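Local coordinates for low temperature requirement C protein (Listeria monocytogenes, PDB 1Y9I) that probably acts as a phosphatidylglycerophosphatase, a phospholipid phosphatase, and binds magnesium and calcium in a binuclear site, at residues G96-L101 against V139-D144; L103-V108 against G148-A153; A9-A14 against E60-V65. All blocks are in the same frame, centred on the assembly; numbering follows the deposited sequence.

Interaction 1 of 3, residues G96-L101 against V139-D144. With MG (magnesium ion), chain F; CA (calcium ion), chain E.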
ATOM      1  N   GLY A  96      -5.738  11.465   6.595  1.00 17.14           N
ATOM      2  CA  GLY A  96      -5.606  10.018   6.546  1.00 17.57           C
ATOM      3  C   GLY A  96      -4.239   9.452   6.857  1.00 18.21           C
ATOM      4  O   GLY A  96      -3.966   8.298   6.525  1.00 17.19           O
ATOM      5  N   VAL A  97      -3.375  10.235   7.497  1.00 16.36           N
ATOM      6  CA  VAL A  97      -2.046   9.742   7.809  1.00 15.99           C
ATOM      7  C   VAL A  97      -2.121   8.658   8.885  1.00 14.35           C
ATOM      8  O   VAL A  97      -1.310   7.731   8.886  1.00 16.53           O
ATOM      9  CB  VAL A  97      -1.094  10.897   8.252  1.00 16.70           C
ATOM     10  CG1 VAL A  97       0.290  10.347   8.568  1.00 18.84           C
ATOM     11  CG2 VAL A  97      -0.985  11.928   7.133  1.00 18.73           C
ATOM     12  N   ASP A  98      -3.105   8.752   9.785  1.00 14.14           N
ATOM     13  CA  ASP A  98      -3.254   7.742  10.827  1.00 15.46           C
ATOM     14  C   ASP A  98      -3.647   6.390  10.222  1.00 16.69           C
ATOM     15  O   ASP A  98      -3.192   5.344  10.685  1.00 17.98           O
ATOM     16  CB  ASP A  98      -4.268   8.180  11.915  1.00 16.80           C
ATOM     17  CG  ASP A  98      -5.562   8.756  11.353  1.00 19.36           C
ATOM     18  OD1 ASP A  98      -5.510   9.638  10.470  1.00 16.72           O
ATOM     19  OD2 ASP A  98      -6.647   8.340  11.824  1.00 20.49           O
ATOM     20  N   GLU A  99      -4.464   6.413   9.174  1.00 16.64           N
ATOM     21  CA  GLU A  99      -4.876   5.172   8.513  1.00 16.47           C
ATOM     22  C   GLU A  99      -3.703   4.577   7.715  1.00 17.33           C
ATOM     23  O   GLU A  99      -3.585   3.360   7.572  1.00 17.24           O
ATOM     24  CB  GLU A  99      -6.053   5.425   7.564  1.00 18.05           C
ATOM     25  CG  GLU A  99      -7.406   5.672   8.252  1.00 19.53           C
ATOM     26  CD  GLU A  99      -7.611   7.112   8.731  1.00 21.00           C
ATOM     27  OE1 GLU A  99      -6.704   7.953   8.577  1.00 20.49           O
ATOM     28  OE2 GLU A  99      -8.694   7.407   9.269  1.00 22.26           O
ATOM     29  N   ILE A 100      -2.843   5.444   7.193  1.00 16.03           N
ATOM     30  CA  ILE A 100      -1.682   5.006   6.418  1.00 17.63           C
ATOM     31  C   ILE A 100      -0.688   4.278   7.320  1.00 18.24           C
ATOM     32  O   ILE A 100      -0.207   3.190   6.994  1.00 14.95           O
ATOM     33  CB  ILE A 100      -0.971   6.226   5.763  1.00 19.10           C
ATOM     34  CG1 ILE A 100      -1.784   6.722   4.564  1.00 22.66           C
ATOM     35  CG2 ILE A 100       0.442   5.868   5.358  1.00 19.71           C
ATOM     36  CD1 ILE A 100      -1.848   5.750   3.414  1.00 27.06           C
ATOM     37  N   LEU A 101      -0.379   4.887   8.458  1.00 17.63           N
ATOM     38  CA  LEU A 101       0.559   4.291   9.398  1.00 21.10           C
ATOM     39  C   LEU A 101       0.057   2.928   9.876  1.00 20.74           C
ATOM     40  O   LEU A 101       0.819   1.963   9.935  1.00 23.10           O
ATOM     41  CB  LEU A 101       0.751   5.225  10.594  1.00 22.09           C
ATOM     42  CG  LEU A 101       1.649   4.722  11.719  1.00 24.83           C
ATOM     43  CD1 LEU A 101       3.074   4.533  11.211  1.00 26.58           C
ATOM     44  CD2 LEU A 101       1.606   5.723  12.865  1.00 23.53           C
ATOM     45  N   VAL A 139      -6.561  12.523  23.035  1.00 26.33           N
ATOM     46  CA  VAL A 139      -6.435  12.381  21.587  1.00 23.10           C
ATOM     47  C   VAL A 139      -5.976  10.957  21.273  1.00 22.63           C
ATOM     48  O   VAL A 139      -4.966  10.495  21.796  1.00 21.49           O
ATOM     49  CB  VAL A 139      -5.412  13.399  21.025  1.00 23.23           C
ATOM     50  CG1 VAL A 139      -5.246  13.212  19.528  1.00 23.03           C
ATOM     51  CG2 VAL A 139      -5.884  14.816  21.320  1.00 22.94           C
ATOM     52  N   HIS A 140      -6.733  10.263  20.429  1.00 22.04           N
ATOM     53  CA  HIS A 140      -6.410   8.889  20.054  1.00 22.33           C
ATOM     54  C   HIS A 140      -6.524   8.727  18.544  1.00 21.39           C
ATOM     55  O   HIS A 140      -6.854   7.652  18.040  1.00 22.23           O
ATOM     56  CB  HIS A 140      -7.366   7.915  20.752  1.00 23.53           C
ATOM     57  CG  HIS A 140      -7.217   7.884  22.243  1.00 26.18           C
ATOM     58  ND1 HIS A 140      -6.097   7.380  22.869  1.00 27.60           N
ATOM     59  CD2 HIS A 140      -8.049   8.294  23.230  1.00 27.21           C
ATOM     60  CE1 HIS A 140      -6.245   7.481  24.178  1.00 28.93           C
ATOM     61  NE2 HIS A 140      -7.420   8.031  24.423  1.00 28.31           N
ATOM     62  N   THR A 141      -6.248   9.813  17.834  1.00 20.17           N
ATOM     63  CA  THR A 141      -6.312   9.847  16.386  1.00 18.08           C
ATOM     64  C   THR A 141      -5.493   8.723  15.746  1.00 17.90           C
ATOM     65  O   THR A 141      -5.944   8.078  14.798  1.00 17.20           O
ATOM     66  CB  THR A 141      -5.822  11.211  15.884  1.00 21.11           C
ATOM     67  OG1 THR A 141      -6.697  12.229  16.394  1.00 22.78           O
ATOM     68  CG2 THR A 141      -5.810  11.263  14.362  1.00 17.43           C
ATOM     69  N   PHE A 142      -4.296   8.487  16.262  1.00 17.64           N
ATOM     70  CA  PHE A 142      -3.444   7.428  15.721  1.00 17.58           C
ATOM     71  C   PHE A 142      -3.650   6.092  16.423  1.00 17.73           C
ATOM     72  O   PHE A 142      -3.599   5.034  15.792  1.00 18.74           O
ATOM     73  CB  PHE A 142      -1.980   7.828  15.832  1.00 18.57           C
ATOM     74  CG  PHE A 142      -1.557   8.816  14.804  1.00 19.60           C
ATOM     75  CD1 PHE A 142      -1.034   8.387  13.588  1.00 20.74           C
ATOM     76  CD2 PHE A 142      -1.728  10.182  15.021  1.00 20.35           C
ATOM     77  CE1 PHE A 142      -0.692   9.303  12.599  1.00 19.96           C
ATOM     78  CE2 PHE A 142      -1.389  11.108  14.034  1.00 19.47           C
ATOM     79  CZ  PHE A 142      -0.870  10.666  12.823  1.00 19.71           C
ATOM     80  N   LEU A 143      -3.886   6.136  17.727  1.00 19.22           N
ATOM     81  CA  LEU A 143      -4.063   4.911  18.488  1.00 18.69           C
ATOM     82  C   LEU A 143      -5.273   4.070  18.088  1.00 19.33           C
ATOM     83  O   LEU A 143      -5.199   2.833  18.131  1.00 18.61           O
ATOM     84  CB  LEU A 143      -4.119   5.216  19.987  1.00 19.35           C
ATOM     85  CG  LEU A 143      -4.206   3.973  20.885  1.00 21.58           C
ATOM     86  CD1 LEU A 143      -3.057   3.025  20.571  1.00 21.72           C
ATOM     87  CD2 LEU A 143      -4.165   4.390  22.347  1.00 20.82           C
ATOM     88  N   ASP A 144      -6.387   4.701  17.714  1.00 18.65           N
ATOM     89  CA  ASP A 144      -7.541   3.892  17.323  1.00 20.60           C
ATOM     90  C   ASP A 144      -7.218   3.018  16.110  1.00 20.06           C
ATOM     91  O   ASP A 144      -7.578   1.836  16.086  1.00 19.05           O
ATOM     92  CB  ASP A 144      -8.801   4.745  17.066  1.00 24.05           C
ATOM     93  CG  ASP A 144      -8.556   5.935  16.161  1.00 26.81           C
ATOM     94  OD1 ASP A 144      -7.587   5.928  15.375  1.00 29.97           O
ATOM     95  OD2 ASP A 144      -9.366   6.886  16.230  1.00 31.48           O
TER
HETATM   96 MG    MG F 601      -7.450   7.588  13.525  1.00 25.06          MG
HETATM   97 CA    CA E 501      -7.883   9.701   9.915  1.00 18.13          CA
HETATM   98  O   HOH W   1      -2.139   4.985  13.408  1.00 21.15           O
HETATM   99  O   HOH W   2      -8.940   8.560  14.384  1.00 28.45           O
HETATM  100  O   HOH W   3      -9.706   9.081  11.533  1.00 22.45           O
HETATM  101  O   HOH W   4      -9.899  10.098   8.539  1.00 22.66           O
HETATM  102  O   HOH W   5      -8.084  11.667  11.267  1.00 19.22           O
HETATM  103  O   HOH W   6      -8.776   6.465  12.385  1.00 25.28           O
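Thr141 and Asp98 meet at a magnesium ion, which the backbone O of Thr141 and the carboxylate OD2 of Asp98 both bind at 2.0 Å. The threonine side chain leaves the metal to its carbonyl: CG2 rests beside Asp98 CG, while OG1 is hydrogen-bonded to Ile88 O. Phe142 follows and places its ring against the first turn of helix 97-106. Asp98 CB sits over one face, offset toward the rim, in a CH-pi contact 3.9 Å from the ring centroid and 22° off the normal. Leu101 approaches the same ring, its CD2 coming within 3.8 Å of Phe142 CD1. The backbones are joined here by a water that donates to both Asp98 O and Phe142 O. Asp144, three residues after Thr141, brings OD1 to the magnesium at 2.5 Å, and its OD2 accepts a short bond from a metal-bound water. Two waters and Asp145 OD2 complete six ligands. Asp98 is the link to the second metal: with CG between the backbone N and carbonyl carbon (chi1 46°), its carboxylate chelates the calcium ion through OD1 at 2.4 Å and OD2, the latter bridging to magnesium. Glu99 also grips the calcium with both oxygens, and Tyr95 O and three waters make up the rest. Bridged by Asp98 OD2, the calcium and magnesium centres lie 4.2 Å apart; each ion would polarise the waters it binds, which is consistent with the phosphate-ester hydrolysis expected of this family.

Interaction 2 of 3, residues L103-V108 against G148-A153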
ATOM      1  N   LEU A 103      -1.965   0.881   8.359  1.00 21.36           N
ATOM      2  CA  LEU A 103      -1.987  -0.142   7.318  1.00 20.64           C
ATOM      3  C   LEU A 103      -0.653  -0.887   7.303  1.00 19.90           C
ATOM      4  O   LEU A 103      -0.594  -2.053   6.914  1.00 19.62           O
ATOM      5  CB  LEU A 103      -2.255   0.475   5.945  1.00 23.61           C
ATOM      6  CG  LEU A 103      -2.502  -0.556   4.837  1.00 25.96           C
ATOM      7  CD1 LEU A 103      -3.861  -1.205   5.063  1.00 26.84           C
ATOM      8  CD2 LEU A 103      -2.457   0.109   3.466  1.00 27.32           C
ATOM      9  N   SER A 104       0.417  -0.223   7.732  1.00 20.09           N
ATOM     10  CA  SER A 104       1.733  -0.858   7.755  1.00 19.25           C
ATOM     11  C   SER A 104       1.753  -1.984   8.794  1.00 20.34           C
ATOM     12  O   SER A 104       2.534  -2.934   8.686  1.00 20.25           O
ATOM     13  CB  SER A 104       2.827   0.172   8.069  1.00 22.85           C
ATOM     14  OG  SER A 104       2.805   0.565   9.432  1.00 24.69           O
ATOM     15  N   ILE A 105       0.893  -1.869   9.804  1.00 16.24           N
ATOM     16  CA  ILE A 105       0.794  -2.892  10.838  1.00 17.35           C
ATOM     17  C   ILE A 105       0.035  -4.064  10.227  1.00 15.49           C
ATOM     18  O   ILE A 105       0.435  -5.215  10.355  1.00 16.46           O
ATOM     19  CB  ILE A 105       0.022  -2.371  12.070  1.00 16.27           C
ATOM     20  CG1 ILE A 105       0.858  -1.303  12.785  1.00 17.14           C
ATOM     21  CG2 ILE A 105      -0.314  -3.525  13.011  1.00 14.75           C
ATOM     22  CD1 ILE A 105       0.126  -0.639  13.958  1.00 16.83           C
ATOM     23  N   VAL A 106      -1.060  -3.759   9.543  1.00 16.10           N
ATOM     24  CA  VAL A 106      -1.850  -4.808   8.902  1.00 16.50           C
ATOM     25  C   VAL A 106      -1.003  -5.601   7.908  1.00 16.37           C
ATOM     26  O   VAL A 106      -1.055  -6.839   7.860  1.00 17.52           O
ATOM     27  CB  VAL A 106      -3.041  -4.210   8.125  1.00 16.09           C
ATOM     28  CG1 VAL A 106      -3.810  -5.322   7.410  1.00 19.13           C
ATOM     29  CG2 VAL A 106      -3.955  -3.457   9.070  1.00 15.78           C
ATOM     30  N   ASN A 107      -0.230  -4.879   7.104  1.00 18.50           N
ATOM     31  CA  ASN A 107       0.598  -5.502   6.082  1.00 18.35           C
ATOM     32  C   ASN A 107       1.587  -6.552   6.544  1.00 19.79           C
ATOM     33  O   ASN A 107       2.014  -7.383   5.742  1.00 19.54           O
ATOM     34  CB  ASN A 107       1.333  -4.426   5.284  1.00 19.00           C
ATOM     35  CG  ASN A 107       0.580  -4.037   4.036  1.00 23.94           C
ATOM     36  OD1 ASN A 107       0.570  -2.870   3.634  1.00 29.66           O
ATOM     37  ND2 ASN A 107      -0.055  -5.021   3.406  1.00 20.91           N
ATOM     38  N   VAL A 108       1.960  -6.525   7.821  1.00 19.23           N
ATOM     39  CA  VAL A 108       2.906  -7.511   8.326  1.00 21.22           C
ATOM     40  C   VAL A 108       2.388  -8.928   8.096  1.00 21.98           C
ATOM     41  O   VAL A 108       3.170  -9.880   8.020  1.00 21.64           O
ATOM     42  CB  VAL A 108       3.197  -7.300   9.828  1.00 21.87           C
ATOM     43  CG1 VAL A 108       4.189  -8.331  10.313  1.00 23.81           C
ATOM     44  CG2 VAL A 108       3.765  -5.907  10.049  1.00 23.72           C
ATOM     45  N   GLY A 148      -6.940  -1.179  15.985  1.00 16.29           N
ATOM     46  CA  GLY A 148      -7.716  -1.915  15.002  1.00 15.83           C
ATOM     47  C   GLY A 148      -6.806  -2.711  14.079  1.00 15.88           C
ATOM     48  O   GLY A 148      -7.118  -3.849  13.712  1.00 16.68           O
ATOM     49  N   ALA A 149      -5.675  -2.121  13.706  1.00 15.78           N
ATOM     50  CA  ALA A 149      -4.725  -2.782  12.811  1.00 15.41           C
ATOM     51  C   ALA A 149      -4.036  -3.978  13.468  1.00 13.78           C
ATOM     52  O   ALA A 149      -3.799  -4.999  12.820  1.00 13.90           O
ATOM     53  CB  ALA A 149      -3.686  -1.785  12.328  1.00 14.88           C
ATOM     54  N   ILE A 150      -3.692  -3.848  14.742  1.00 14.52           N
ATOM     55  CA  ILE A 150      -3.054  -4.956  15.446  1.00 14.42           C
ATOM     56  C   ILE A 150      -4.047  -6.122  15.502  1.00 13.97           C
ATOM     57  O   ILE A 150      -3.670  -7.276  15.321  1.00 15.51           O
ATOM     58  CB  ILE A 150      -2.639  -4.555  16.883  1.00 14.72           C
ATOM     59  CG1 ILE A 150      -1.447  -3.592  16.829  1.00 14.08           C
ATOM     60  CG2 ILE A 150      -2.244  -5.799  17.689  1.00 14.26           C
ATOM     61  CD1 ILE A 150      -1.136  -2.900  18.150  1.00 13.12           C
ATOM     62  N   ALA A 151      -5.318  -5.808  15.738  1.00 14.79           N
ATOM     63  CA  ALA A 151      -6.359  -6.838  15.793  1.00 13.87           C
ATOM     64  C   ALA A 151      -6.502  -7.538  14.439  1.00 15.36           C
ATOM     65  O   ALA A 151      -6.573  -8.771  14.364  1.00 14.51           O
ATOM     66  CB  ALA A 151      -7.694  -6.208  16.203  1.00 13.10           C
ATOM     67  N   ALA A 152      -6.547  -6.747  13.373  1.00 14.77           N
ATOM     68  CA  ALA A 152      -6.683  -7.284  12.026  1.00 13.73           C
ATOM     69  C   ALA A 152      -5.467  -8.118  11.637  1.00 14.81           C
ATOM     70  O   ALA A 152      -5.599  -9.159  10.994  1.00 14.78           O
ATOM     71  CB  ALA A 152      -6.882  -6.146  11.024  1.00 14.61           C
ATOM     72  N   ALA A 153      -4.279  -7.654  12.008  1.00 14.54           N
ATOM     73  CA  ALA A 153      -3.063  -8.389  11.693  1.00 14.97           C
ATOM     74  C   ALA A 153      -3.077  -9.717  12.447  1.00 17.86           C
ATOM     75  O   ALA A 153      -2.730 -10.763  11.885  1.00 18.00           O
ATOM     76  CB  ALA A 153      -1.830  -7.571  12.080  1.00 17.05           C
TER
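Ile105 and Val106 both reach the methyl of Ala149, and aliphatic contacts of this sort carry the pairing. Ile105 CB lies 3.8 Å from Ala149 CB, and Val106 CG2 meets the same methyl at 3.7 Å, so the alanine is touched by two consecutive branched residues. Ile105 CG2, anti to its own backbone N, extends past Ala149 to Ile150 CG1 at 4.0 Å. Val106 CG2 makes a looser contact with Ala152 CB, at 4.4 Å. The small residues of helix 143-160 let helix 97-106 come close, the CA atoms of Val106 and Ala153 being 4.7 Å apart, in the buried interior of the all-helical PgpA fold. Tyr117 of helix 114-123 packs on Val106 and Ala149, while Val55 of helix 45-56 packs on Ile150 and Ala153. A second kind of contact sets side chains against main chain. Ile105 CG2 touches the carbonyl group of Ala149, with 3.8 Å to its C atom. In return, Ala153 CB abuts the backbone of helix 97-106, 3.7 Å from Ile105 O and 4.2 Å from Val106 CA. Ile105 O also accepts a hydrogen bond from Val108 N.

Interaction 3 of 3, residues A9-A14 against E60-V65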
ATOM      1  N   ALA A   9      14.639  -2.439  23.305  1.00 38.94           N
ATOM      2  CA  ALA A   9      14.173  -1.196  23.906  1.00 37.43           C
ATOM      3  C   ALA A   9      12.948  -0.714  23.141  1.00 35.45           C
ATOM      4  O   ALA A   9      12.046  -0.100  23.707  1.00 34.34           O
ATOM      5  CB  ALA A   9      15.271  -0.144  23.849  1.00 38.46           C
ATOM      6  N   LEU A  10      12.934  -0.999  21.845  1.00 33.76           N
ATOM      7  CA  LEU A  10      11.827  -0.610  20.985  1.00 31.64           C
ATOM      8  C   LEU A  10      10.566  -1.363  21.397  1.00 30.47           C
ATOM      9  O   LEU A  10       9.527  -0.752  21.645  1.00 29.56           O
ATOM     10  CB  LEU A  10      12.174  -0.918  19.524  1.00 30.08           C
ATOM     11  CG  LEU A  10      11.104  -0.634  18.464  1.00 29.54           C
ATOM     12  CD1 LEU A  10      10.656   0.819  18.552  1.00 28.69           C
ATOM     13  CD2 LEU A  10      11.663  -0.946  17.080  1.00 28.08           C
ATOM     14  N   GLU A  11      10.663  -2.688  21.491  1.00 30.14           N
ATOM     15  CA  GLU A  11       9.507  -3.496  21.869  1.00 30.68           C
ATOM     16  C   GLU A  11       9.011  -3.163  23.268  1.00 31.28           C
ATOM     17  O   GLU A  11       7.808  -3.032  23.491  1.00 29.59           O
ATOM     18  CB  GLU A  11       9.829  -4.993  21.797  1.00 29.08           C
ATOM     19  CG  GLU A  11       8.576  -5.867  21.877  1.00 33.04           C
ATOM     20  CD  GLU A  11       8.866  -7.359  21.837  1.00 35.16           C
ATOM     21  OE1 GLU A  11       9.803  -7.774  21.122  1.00 32.90           O
ATOM     22  OE2 GLU A  11       8.134  -8.120  22.509  1.00 35.78           O
ATOM     23  N   SER A  12       9.939  -3.037  24.213  1.00 32.38           N
ATOM     24  CA  SER A  12       9.580  -2.724  25.588  1.00 32.20           C
ATOM     25  C   SER A  12       8.741  -1.456  25.659  1.00 30.88           C
ATOM     26  O   SER A  12       7.668  -1.443  26.263  1.00 30.69           O
ATOM     27  CB  SER A  12      10.843  -2.551  26.439  1.00 34.06           C
ATOM     28  OG  SER A  12      11.600  -3.750  26.479  1.00 39.26           O
ATOM     29  N   LYS A  13       9.233  -0.390  25.033  1.00 29.73           N
ATOM     30  CA  LYS A  13       8.535   0.889  25.036  1.00 29.97           C
ATOM     31  C   LYS A  13       7.185   0.819  24.329  1.00 29.48           C
ATOM     32  O   LYS A  13       6.219   1.435  24.770  1.00 29.24           O
ATOM     33  CB  LYS A  13       9.406   1.971  24.385  1.00 31.38           C
ATOM     34  CG  LYS A  13       8.742   3.335  24.285  1.00 33.32           C
ATOM     35  CD  LYS A  13       8.412   3.911  25.653  1.00 35.90           C
ATOM     36  CE  LYS A  13       7.741   5.269  25.529  1.00 35.41           C
ATOM     37  NZ  LYS A  13       7.407   5.875  26.851  1.00 36.37           N
ATOM     38  N   ALA A  14       7.123   0.072  23.231  1.00 28.66           N
ATOM     39  CA  ALA A  14       5.877  -0.063  22.480  1.00 27.56           C
ATOM     40  C   ALA A  14       4.794  -0.669  23.362  1.00 25.81           C
ATOM     41  O   ALA A  14       3.676  -0.156  23.435  1.00 24.12           O
ATOM     42  CB  ALA A  14       6.095  -0.940  21.251  1.00 26.41           C
ATOM     43  N   GLU A  60       8.328  -3.899  12.673  1.00 21.54           N
ATOM     44  CA  GLU A  60       7.516  -3.015  11.829  1.00 21.45           C
ATOM     45  C   GLU A  60       6.329  -2.452  12.626  1.00 20.47           C
ATOM     46  O   GLU A  60       5.967  -1.275  12.501  1.00 19.11           O
ATOM     47  CB  GLU A  60       7.005  -3.802  10.616  1.00 23.96           C
ATOM     48  CG  GLU A  60       6.365  -2.988   9.510  1.00 30.49           C
ATOM     49  CD  GLU A  60       7.376  -2.394   8.541  1.00 33.69           C
ATOM     50  OE1 GLU A  60       6.975  -2.042   7.410  1.00 30.77           O
ATOM     51  OE2 GLU A  60       8.565  -2.272   8.907  1.00 37.20           O
ATOM     52  N   VAL A  61       5.721  -3.309  13.438  1.00 17.72           N
ATOM     53  CA  VAL A  61       4.584  -2.913  14.259  1.00 17.65           C
ATOM     54  C   VAL A  61       5.034  -1.974  15.377  1.00 16.16           C
ATOM     55  O   VAL A  61       4.398  -0.969  15.649  1.00 16.52           O
ATOM     56  CB  VAL A  61       3.902  -4.156  14.868  1.00 17.73           C
ATOM     57  CG1 VAL A  61       2.832  -3.745  15.876  1.00 15.46           C
ATOM     58  CG2 VAL A  61       3.286  -4.985  13.749  1.00 17.72           C
ATOM     59  N   GLN A  62       6.148  -2.301  16.012  1.00 17.73           N
ATOM     60  CA  GLN A  62       6.648  -1.472  17.099  1.00 17.72           C
ATOM     61  C   GLN A  62       6.948  -0.046  16.641  1.00 18.95           C
ATOM     62  O   GLN A  62       6.626   0.920  17.342  1.00 18.03           O
ATOM     63  CB  GLN A  62       7.885  -2.130  17.694  1.00 18.83           C
ATOM     64  CG  GLN A  62       7.574  -3.471  18.340  1.00 21.15           C
ATOM     65  CD  GLN A  62       8.798  -4.345  18.465  1.00 23.79           C
ATOM     66  OE1 GLN A  62       9.918  -3.879  18.285  1.00 25.69           O
ATOM     67  NE2 GLN A  62       8.590  -5.623  18.783  1.00 21.15           N
ATOM     68  N   ASN A  63       7.545   0.086  15.463  1.00 18.49           N
ATOM     69  CA  ASN A  63       7.867   1.402  14.925  1.00 19.75           C
ATOM     70  C   ASN A  63       6.612   2.239  14.727  1.00 19.89           C
ATOM     71  O   ASN A  63       6.599   3.431  15.032  1.00 18.59           O
ATOM     72  CB  ASN A  63       8.620   1.274  13.591  1.00 21.20           C
ATOM     73  CG  ASN A  63      10.052   0.790  13.776  1.00 25.26           C
ATOM     74  OD1 ASN A  63      10.687   1.092  14.781  1.00 25.03           O
ATOM     75  ND2 ASN A  63      10.570   0.059  12.792  1.00 24.79           N
ATOM     76  N   ALA A  64       5.557   1.607  14.218  1.00 18.07           N
ATOM     77  CA  ALA A  64       4.299   2.302  13.978  1.00 18.18           C
ATOM     78  C   ALA A  64       3.614   2.677  15.290  1.00 16.52           C
ATOM     79  O   ALA A  64       3.065   3.768  15.411  1.00 17.62           O
ATOM     80  CB  ALA A  64       3.371   1.438  13.124  1.00 14.80           C
ATOM     81  N   VAL A  65       3.650   1.776  16.269  1.00 17.95           N
ATOM     82  CA  VAL A  65       3.037   2.044  17.568  1.00 18.02           C
ATOM     83  C   VAL A  65       3.668   3.286  18.217  1.00 17.87           C
ATOM     84  O   VAL A  65       2.964   4.182  18.681  1.00 18.48           O
ATOM     85  CB  VAL A  65       3.184   0.833  18.525  1.00 16.64           C
ATOM     86  CG1 VAL A  65       2.786   1.236  19.944  1.00 20.02           C
ATOM     87  CG2 VAL A  65       2.304  -0.330  18.051  1.00 15.60           C
TER
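Gln62 lies across Leu10 and Glu11, its extended side chain filling much of the interface between two helices of this helical bundle. The axes of 9-14 and 60-65 cross at 53° and come within 9.1 Å of each other. Gln62 has more surface buried here than any other residue of the pair, and its CG, anti to the carbonyl carbon (chi1 -64°), starts the chain alongside Ala14 and the backbone of Glu11. The amide carbon CD rests 3.5 Å from Glu11 CB, and NE2 lies 3.1 Å from Glu11 CG. That nitrogen has its hydrogen bond outside the pair, to Leu56 O, just as Glu11 OE2 has its salt bridge with Arg15. Toward helix 9-20 the amide touches carbon atoms, those of Glu11 and also Leu10 CG, which is 3.5 Å from Gln62 OE1.

Leu10 comes next in buried area. Its CG is 3.6 Å from Gln62 CB, wedging the leucine between Gln62 and Asn63; Ile87 of the second subunit packs on it too, which places the contact near a subunit interface. One turn later, Ala14 CB covers the base of Gln62 and meets Val65 CG1 at 4.2 Å. The leucine crosses Asn63 at about a right angle, and the tightest point there is Leu10 CD2, 3.2 Å from Asn63 OD1.

From the N terminus, interaction 3 comes first: it brings helix 9-20 onto helix 59-76 and closes a loop of 45 residues that includes helices 25-36 and 45-56. It is complete before the other two begin. Interactions 1 and 2 then cross, since 96-101 and 103-108 precede 139-144 and 148-153 along the chain; both pair helix 97-106 with the start and middle of helix 143-160, around an excursion that holds helices 114-123 and 127-130. One joins them at the metal site, the other further along. Ala64 of interaction 3 connects the sets, touching Leu101 of interaction 1 and Ser104 and Ile105 of interaction 2.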